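Local coordinates for putative PAS/PAC sensor protein (Nakamurella multipartita DSM 44233, PDB 6HMJ) that senses blue light through a flavin-binding light-oxygen-voltage domain and mediates RNA binding and translational regulation, at the interface of chains A and B. Numbering follows the deposited sequence. Chains: chain A/B, Putative PAS/PAC sensor protein.

The interface of chains A and B. Residues chain A 224-226, 234, 238; chain B 235, 238-239, 242, 263.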
# COMPACT_ATOMS: atom_id res chain seq x y z
N PRO A 224 0.97 46.26 -16.19
CA PRO A 224 2.39 45.90 -16.26
C PRO A 224 3.32 47.10 -16.29
O PRO A 224 3.00 48.16 -16.85
CB PRO A 224 2.49 45.11 -17.58
CG PRO A 224 1.12 44.66 -17.86
CD PRO A 224 0.21 45.72 -17.32
N THR A 225 4.48 46.93 -15.66
CA THR A 225 5.59 47.87 -15.77
C THR A 225 6.86 47.07 -16.02
O THR A 225 6.92 45.86 -15.78
CB THR A 225 5.76 48.73 -14.50
OG1 THR A 225 6.25 47.92 -13.43
CG2 THR A 225 4.45 49.37 -14.10
N SER A 226 7.88 47.76 -16.52
CA SER A 226 9.20 47.17 -16.71
C SER A 226 10.16 47.55 -15.60
O SER A 226 11.36 47.29 -15.71
CB SER A 226 9.78 47.58 -18.07
OG SER A 226 9.78 48.99 -18.22
N LEU A 234 15.93 47.07 -22.56
CA LEU A 234 14.76 46.24 -22.25
C LEU A 234 14.57 45.13 -23.27
O LEU A 234 14.39 43.97 -22.85
CB LEU A 234 13.52 47.13 -22.15
CG LEU A 234 12.19 46.46 -21.82
CD1 LEU A 234 11.27 47.46 -21.12
CD2 LEU A 234 11.51 45.89 -23.06
N LEU A 238 14.64 41.38 -21.72
CA LEU A 238 13.42 40.59 -21.62
C LEU A 238 13.34 39.51 -22.69
O LEU A 238 12.71 38.47 -22.46
CB LEU A 238 12.19 41.51 -21.69
CG LEU A 238 12.03 42.47 -20.51
CD1 LEU A 238 10.74 43.26 -20.64
CD2 LEU A 238 12.09 41.76 -19.17
N PRO B 235 8.73 45.43 -27.35
CA PRO B 235 8.84 45.78 -25.92
C PRO B 235 7.54 45.59 -25.16
O PRO B 235 7.56 45.08 -24.04
CB PRO B 235 9.29 47.25 -25.95
CG PRO B 235 8.97 47.74 -27.31
CD PRO B 235 9.10 46.56 -28.22
N LEU B 238 7.02 41.75 -24.79
CA LEU B 238 7.94 41.12 -23.86
C LEU B 238 7.72 41.61 -22.43
O LEU B 238 7.91 40.84 -21.48
CB LEU B 238 9.38 41.40 -24.29
CG LEU B 238 9.88 40.71 -25.56
CD1 LEU B 238 11.36 40.97 -25.74
CD2 LEU B 238 9.62 39.21 -25.51
N THR B 239 7.32 42.87 -22.26
CA THR B 239 6.98 43.37 -20.94
C THR B 239 5.78 42.63 -20.36
O THR B 239 5.80 42.19 -19.21
CB THR B 239 6.70 44.87 -21.00
OG1 THR B 239 7.89 45.57 -21.39
CG2 THR B 239 6.22 45.39 -19.65
N ALA B 242 6.67 38.93 -19.24
CA ALA B 242 7.31 38.77 -17.93
C ALA B 242 6.32 39.01 -16.80
O ALA B 242 6.39 38.35 -15.76
CB ALA B 242 8.49 39.74 -17.81
N TYR B 263 14.03 44.79 -11.35
CA TYR B 263 12.75 44.26 -11.79
C TYR B 263 12.39 43.02 -10.97
O TYR B 263 13.26 42.22 -10.63
CB TYR B 263 12.79 43.90 -13.28
CG TYR B 263 11.49 43.32 -13.80
CD1 TYR B 263 10.41 44.13 -14.10
CD2 TYR B 263 11.36 41.95 -14.00
CE1 TYR B 263 9.23 43.61 -14.57
CE2 TYR B 263 10.17 41.41 -14.47
CZ TYR B 263 9.11 42.24 -14.75
OH TYR B 263 7.94 41.71 -15.23
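A:Leu238 and B:Thr239 meet at the centre of a mainly apolar patch between two copies of one protein, where helix 234-244 of each chain packs against its twin and a chain A loop reaches a tyrosine ring; it is part of the two-fold symmetric contact that joins the deposited pair of chains. The CD1 methyl of A:Leu238 rests on the base of B:Thr239, 3.8 Å from its CA. Its CG lies anti to its own carbonyl carbon (chi1 -66°), a turn that sends the CD1 branch against the threonine. Next to it A:Leu238 and B:Leu238 meet CB to CB at 3.8 Å. One turn earlier, A:Leu234 stretches across B:Thr239 and B:Pro235 at about a right angle to both side chains, with its CD2 methyl 3.9 Å from the proline CB. The hydroxyl of B:Thr239 stays within its own helix: OG1 hydrogen-bonds to B:Pro235 O at 2.7 Å, rising 35° out of the carbonyl plane. That bond satisfies the polar end while the CD1 methyls of A:Leu238 and A:Leu234 pack against the oxygen. With chi1 at -64°, CG2 sits anti to the backbone N and points toward the loop of chain A, 4.0 Å from the carbonyl O of A:Thr225. An alanine in place of B:Thr239 would probably leave B:Pro235 O without this hydroxyl partner and open a gap beneath those two CD1 methyls. The same loop carbonyl, A:Thr225 O, lies in the plane of the B:Tyr263 ring at its edge, 3.4 Å from CE1, a contact without a hydrogen bond. If this pair is the biological dimer, the patch would help hold the photoreceptor's two chains together through helix 234-244 and strand 261-264.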